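Local atomic coordinates of ThiJ/PfpI family protein (Francisella tularensis subsp. novicida, PDB entry 4P5P), a protein that belongs to the HSP31-like branch of the DJ-1/PfpI family and probably acts as a glyoxalase III in the stress response. Residues A190-I204 and Q207-I219. Sequence-based numbering, arbitrary orientation.
Sequences ASEWQSYVKSDSKII and QNPQSATDFAKAI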
loop_
_atom_site.group_PDB
_atom_site.type_symbol
_atom_site.label_atom_id
_atom_site.label_comp_id
_atom_site.label_asym_id
_atom_site.label_seq_id
_atom_site.Cartn_x
_atom_site.Cartn_y
_atom_site.Cartn_z
ATOM N N ALA A 190 -14.892 -8.756 -1.681
ATOM C CA ALA A 190 -16.194 -8.675 -1.057
ATOM C C ALA A 190 -17.039 -7.665 -1.809
ATOM O O ALA A 190 -16.592 -7.057 -2.769
ATOM C CB ALA A 190 -16.059 -8.287 0.403
ATOM N N SER A 191 -18.277 -7.498 -1.373
ATOM C CA SER A 191 -19.148 -6.487 -1.950
ATOM C C SER A 191 -18.519 -5.101 -1.828
ATOM O O SER A 191 -17.685 -4.876 -0.950
ATOM C CB SER A 191 -20.502 -6.514 -1.253
ATOM O OG SER A 191 -21.437 -5.730 -1.957
ATOM N N GLU A 192 -18.907 -4.171 -2.699
ATOM C CA GLU A 192 -18.259 -2.844 -2.732
ATOM C C GLU A 192 -18.248 -2.107 -1.383
ATOM O O GLU A 192 -19.244 -2.072 -0.646
ATOM C CB GLU A 192 -18.906 -1.933 -3.784
ATOM C CG GLU A 192 -20.367 -1.540 -3.513
ATOM C CD GLU A 192 -21.365 -2.334 -4.331
ATOM O OE1 GLU A 192 -20.983 -3.386 -4.888
ATOM O OE2 GLU A 192 -22.543 -1.910 -4.408
ATOM N N TRP A 193 -17.084 -1.537 -1.081
ATOM C CA TRP A 193 -16.860 -0.719 0.115
ATOM C C TRP A 193 -17.012 -1.487 1.420
ATOM O O TRP A 193 -17.071 -0.882 2.494
ATOM C CB TRP A 193 -17.797 0.480 0.118
ATOM C CG TRP A 193 -17.948 1.098 -1.222
ATOM C CD1 TRP A 193 -19.112 1.302 -1.899
ATOM C CD2 TRP A 193 -16.898 1.579 -2.071
ATOM N NE1 TRP A 193 -18.855 1.891 -3.115
ATOM C CE2 TRP A 193 -17.504 2.072 -3.244
ATOM C CE3 TRP A 193 -15.507 1.645 -1.952
ATOM C CZ2 TRP A 193 -16.763 2.629 -4.291
ATOM C CZ3 TRP A 193 -14.777 2.198 -2.988
ATOM C CH2 TRP A 193 -15.404 2.678 -4.143
ATOM N N GLN A 194 -17.030 -2.813 1.329
ATOM C CA GLN A 194 -16.993 -3.669 2.507
ATOM C C GLN A 194 -15.555 -4.016 2.879
ATOM O O GLN A 194 -14.705 -4.166 2.006
ATOM C CB GLN A 194 -17.787 -4.949 2.257
ATOM C CG GLN A 194 -19.229 -4.694 1.910
ATOM C CD GLN A 194 -19.991 -4.110 3.074
ATOM O OE1 GLN A 194 -20.335 -4.822 4.018
ATOM N NE2 GLN A 194 -20.261 -2.810 3.016
ATOM N N SER A 195 -15.291 -4.153 4.171
ATOM C CA SER A 195 -13.967 -4.526 4.650
ATOM C C SER A 195 -13.651 -5.956 4.230
ATOM O O SER A 195 -14.452 -6.878 4.444
ATOM C CB SER A 195 -13.883 -4.387 6.165
ATOM O OG SER A 195 -12.588 -4.719 6.643
ATOM N N TYR A 196 -12.479 -6.133 3.626
ATOM C CA TYR A 196 -12.065 -7.435 3.112
ATOM C C TYR A 196 -10.553 -7.541 3.106
ATOM O O TYR A 196 -9.874 -6.746 2.459
ATOM C CB TYR A 196 -12.612 -7.654 1.711
ATOM C CG TYR A 196 -12.492 -9.080 1.212
ATOM C CD1 TYR A 196 -13.150 -10.116 1.856
ATOM C CD2 TYR A 196 -11.750 -9.389 0.082
ATOM C CE1 TYR A 196 -13.064 -11.417 1.393
ATOM C CE2 TYR A 196 -11.664 -10.693 -0.390
ATOM C CZ TYR A 196 -12.321 -11.704 0.272
ATOM O OH TYR A 196 -12.230 -13.007 -0.191
ATOM N N VAL A 197 -10.050 -8.519 3.847
ATOM C CA VAL A 197 -8.623 -8.731 4.021
ATOM C C VAL A 197 -8.266 -10.190 3.765
ATOM O O VAL A 197 -8.900 -11.100 4.293
ATOM C CB VAL A 197 -8.171 -8.329 5.438
ATOM C CG1 VAL A 197 -6.677 -8.572 5.634
ATOM C CG2 VAL A 197 -8.518 -6.873 5.701
ATOM N N LYS A 198 -7.229 -10.393 2.957
ATOM C CA LYS A 198 -6.690 -11.711 2.677
ATOM C C LYS A 198 -5.283 -11.852 3.236
ATOM O O LYS A 198 -4.524 -10.886 3.248
ATOM C CB LYS A 198 -6.674 -11.963 1.169
ATOM C CG LYS A 198 -8.071 -11.977 0.530
ATOM C CD LYS A 198 -8.982 -13.083 1.079
ATOM C CE LYS A 198 -8.397 -14.456 0.898
ATOM N NZ LYS A 198 -9.344 -15.545 1.267
ATOM N N SER A 199 -4.956 -13.053 3.699
ATOM C CA SER A 199 -3.643 -13.341 4.249
ATOM C C SER A 199 -3.172 -14.711 3.757
ATOM O O SER A 199 -3.822 -15.733 4.009
ATOM C CB SER A 199 -3.682 -13.286 5.775
ATOM O OG SER A 199 -2.376 -13.293 6.320
ATOM N N ASP A 200 -2.046 -14.722 3.057
ATOM C CA ASP A 200 -1.494 -15.941 2.485
ATOM C C ASP A 200 0.021 -15.849 2.550
ATOM O O ASP A 200 0.614 -14.978 1.919
ATOM C CB ASP A 200 -1.971 -16.115 1.038
ATOM C CG ASP A 200 -1.698 -17.492 0.489
ATOM O OD1 ASP A 200 -0.730 -18.139 0.935
ATOM O OD2 ASP A 200 -2.439 -17.928 -0.401
ATOM N N SER A 201 0.642 -16.727 3.328
ATOM C CA SER A 201 2.099 -16.757 3.444
ATOM C C SER A 201 2.683 -15.414 3.902
ATOM O O SER A 201 3.745 -15.008 3.438
ATOM C CB SER A 201 2.713 -17.166 2.105
ATOM O OG SER A 201 2.122 -18.367 1.634
ATOM N N LYS A 202 1.971 -14.751 4.813
ATOM C CA LYS A 202 2.335 -13.447 5.375
ATOM C C LYS A 202 2.327 -12.335 4.327
ATOM O O LYS A 202 2.860 -11.253 4.559
ATOM C CB LYS A 202 3.691 -13.517 6.076
ATOM C CG LYS A 202 3.669 -14.317 7.378
ATOM C CD LYS A 202 4.998 -14.157 8.075
ATOM C CE LYS A 202 5.033 -14.765 9.442
ATOM N NZ LYS A 202 6.375 -14.530 10.054
ATOM N N ILE A 203 1.673 -12.593 3.197
ATOM C CA ILE A 203 1.306 -11.547 2.258
ATOM C C ILE A 203 -0.137 -11.173 2.574
ATOM O O ILE A 203 -1.046 -11.981 2.386
ATOM C CB ILE A 203 1.434 -12.001 0.797
ATOM C CG1 ILE A 203 2.891 -12.355 0.492
ATOM C CG2 ILE A 203 0.923 -10.902 -0.143
ATOM C CD1 ILE A 203 3.099 -13.045 -0.851
ATOM N N ILE A 204 -0.331 -9.955 3.056
ATOM C CA ILE A 204 -1.612 -9.493 3.542
ATOM C C ILE A 204 -2.111 -8.402 2.616
ATOM O O ILE A 204 -1.453 -7.377 2.455
ATOM C CB ILE A 204 -1.506 -8.967 4.985
ATOM C CG1 ILE A 204 -1.015 -10.099 5.896
ATOM C CG2 ILE A 204 -2.854 -8.437 5.456
ATOM C CD1 ILE A 204 -0.609 -9.644 7.278
ATOM N N GLN A 207 -8.848 -4.671 0.458
ATOM C CA GLN A 207 -9.557 -4.291 -0.755
ATOM C C GLN A 207 -9.714 -2.783 -0.984
ATOM O O GLN A 207 -9.605 -2.326 -2.113
ATOM C CB GLN A 207 -10.934 -4.947 -0.734
ATOM C CG GLN A 207 -11.751 -4.736 -1.988
ATOM C CD GLN A 207 -13.030 -5.540 -1.959
ATOM O OE1 GLN A 207 -13.077 -6.618 -1.367
ATOM N NE2 GLN A 207 -14.076 -5.020 -2.590
ATOM N N ASN A 208 -9.966 -2.023 0.080
ATOM C CA ASN A 208 -10.485 -0.666 -0.054
ATOM C C ASN A 208 -10.210 0.137 1.224
ATOM O O ASN A 208 -9.705 -0.410 2.196
ATOM C CB ASN A 208 -11.983 -0.738 -0.386
ATOM C CG ASN A 208 -12.739 -1.617 0.575
ATOM O OD1 ASN A 208 -12.427 -1.655 1.764
ATOM N ND2 ASN A 208 -13.731 -2.362 0.061
ATOM N N PRO A 209 -10.497 1.450 1.217
ATOM C CA PRO A 209 -10.218 2.236 2.420
ATOM C C PRO A 209 -10.989 1.711 3.627
ATOM O O PRO A 209 -10.530 1.853 4.767
ATOM C CB PRO A 209 -10.682 3.641 2.033
ATOM C CG PRO A 209 -10.608 3.672 0.556
ATOM C CD PRO A 209 -10.972 2.299 0.111
ATOM N N GLN A 210 -12.146 1.099 3.367
ATOM C CA GLN A 210 -12.990 0.583 4.435
ATOM C C GLN A 210 -12.391 -0.656 5.090
ATOM O O GLN A 210 -12.912 -1.142 6.094
ATOM C CB GLN A 210 -14.389 0.267 3.905
ATOM C CG GLN A 210 -15.137 1.480 3.383
ATOM C CD GLN A 210 -14.703 1.931 1.994
ATOM O OE1 GLN A 210 -14.005 1.214 1.276
ATOM N NE2 GLN A 210 -15.106 3.147 1.619
ATOM N N SER A 211 -11.303 -1.168 4.517
ATOM C CA SER A 211 -10.622 -2.351 5.032
ATOM C C SER A 211 -9.429 -2.020 5.914
ATOM O O SER A 211 -8.775 -2.934 6.422
ATOM C CB SER A 211 -10.108 -3.223 3.881
ATOM O OG SER A 211 -11.126 -3.558 2.969
ATOM N N ALA A 212 -9.141 -0.733 6.093
ATOM C CA ALA A 212 -7.889 -0.319 6.716
ATOM C C ALA A 212 -7.713 -0.838 8.147
ATOM O O ALA A 212 -6.608 -1.226 8.543
ATOM C CB ALA A 212 -7.792 1.202 6.705
ATOM N N THR A 213 -8.789 -0.818 8.929
ATOM C CA THR A 213 -8.738 -1.262 10.321
ATOM C C THR A 213 -8.349 -2.728 10.431
ATOM O O THR A 213 -7.401 -3.081 11.140
ATOM C CB THR A 213 -10.101 -1.044 11.026
ATOM O OG1 THR A 213 -10.325 0.357 11.194
ATOM C CG2 THR A 213 -10.137 -1.707 12.390
ATOM N N ASP A 214 -9.078 -3.585 9.730
ATOM C CA ASP A 214 -8.826 -5.012 9.803
ATOM C C ASP A 214 -7.494 -5.367 9.146
ATOM O O ASP A 214 -6.853 -6.341 9.516
ATOM C CB ASP A 214 -9.964 -5.782 9.144
ATOM C CG ASP A 214 -11.124 -6.045 10.095
ATOM O OD1 ASP A 214 -11.150 -5.478 11.210
ATOM O OD2 ASP A 214 -12.021 -6.826 9.723
ATOM N N PHE A 215 -7.101 -4.563 8.167
ATOM C CA PHE A 215 -5.807 -4.696 7.509
ATOM C C PHE A 215 -4.712 -4.546 8.548
ATOM O O PHE A 215 -3.829 -5.401 8.669
ATOM C CB PHE A 215 -5.701 -3.639 6.396
ATOM C CG PHE A 215 -4.364 -3.567 5.687
ATOM C CD1 PHE A 215 -3.859 -4.643 4.986
ATOM C CD2 PHE A 215 -3.666 -2.358 5.644
ATOM C CE1 PHE A 215 -2.665 -4.539 4.299
ATOM C CE2 PHE A 215 -2.476 -2.252 4.962
ATOM C CZ PHE A 215 -1.981 -3.330 4.288
ATOM N N ALA A 216 -4.787 -3.457 9.309
ATOM C CA ALA A 216 -3.798 -3.183 10.343
ATOM C C ALA A 216 -3.790 -4.267 11.414
ATOM O O ALA A 216 -2.727 -4.665 11.900
ATOM C CB ALA A 216 -4.064 -1.824 10.975
ATOM N N LYS A 217 -4.980 -4.716 11.807
ATOM C CA LYS A 217 -5.100 -5.784 12.790
ATOM C C LYS A 217 -4.357 -7.040 12.336
ATOM O O LYS A 217 -3.616 -7.653 13.111
ATOM C CB LYS A 217 -6.569 -6.131 13.050
ATOM C CG LYS A 217 -7.357 -5.059 13.786
ATOM C CD LYS A 217 -8.835 -5.435 13.872
ATOM C CE LYS A 217 -9.652 -4.384 14.612
ATOM N NZ LYS A 217 -11.115 -4.656 14.523
ATOM N N ALA A 218 -4.560 -7.417 11.078
ATOM C CA ALA A 218 -3.922 -8.598 10.510
ATOM C C ALA A 218 -2.397 -8.461 10.474
ATOM O O ALA A 218 -1.666 -9.394 10.790
ATOM C CB ALA A 218 -4.452 -8.847 9.132
ATOM N N ILE A 219 -1.925 -7.281 10.094
ATOM C CA ILE A 219 -0.500 -7.030 10.057
ATOM C C ILE A 219 0.104 -7.181 11.441
ATOM O O ILE A 219 1.115 -7.861 11.616
ATOM C CB ILE A 219 -0.220 -5.617 9.525
ATOM C CG1 ILE A 219 -0.590 -5.527 8.042
ATOM C CG2 ILE A 219 1.251 -5.239 9.715
ATOM C CD1 ILE A 219 -0.641 -4.119 7.524
HETATM O O HOH W 1 -11.648 -2.724 8.487
HETATM O O HOH W 2 -12.424 -7.413 7.198
#
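Ile204, Val197, Phe215, Ala218 and Ile219 form the apolar centre where the C-terminal helix packs on the last two strands of a flavodoxin-like sheet, a worked example of a helix laid over one face of a sheet, near its edge. Strand 197-200, antiparallel to 203-206, runs nearly with the helix, their short axes 22° apart and 8.9 Å at closest approach. Ile204 divides its side chain: CG2 reaches Phe215 CD1 and, at 4.0 Å, Ala218 CB, while CD1 extends to Ile219. The Phe215 ring, CG anti to its backbone N (chi1 175°), turns an edge to the Ile204 carbonyl oxygen and takes Ile219 CD1 over the centre of one face. From the edge strand 197-200, Val197 directs CG1 at Ala218 CB and CG2 at the first helical turn, 3.7 Å from Phe215 N.

Polar contacts take over toward the start of the helix. Ser195 OG meets two waters; one also bonds Gln210 O and Asp214 N, the other Asp214 OD2. Ser211 OG accepts from Tyr196 N (3.0 Å) and donates to Asn208 OD1. Asn208 ND2 donates to Gln194 O at 2.8 Å and also bonds Glu162, so that bonds on both OD1 and ND2 hold the rotation of the amide. Gln194 O lies in the Asn208 amide plane, whereas ND2 stands well above the plane of the Gln194 carbonyl.

Beyond Asn208, the buried Gln207 side chain, fully extended, passes beside Tyr196 to the backbone of Ala190. Its amide grips that one residue twice. Gln207 NE2, which also bonds Glu162, donates to Ala190 O at 3.2 Å. In return, Ala190 N donates to Gln207 OE1 at 2.8 Å.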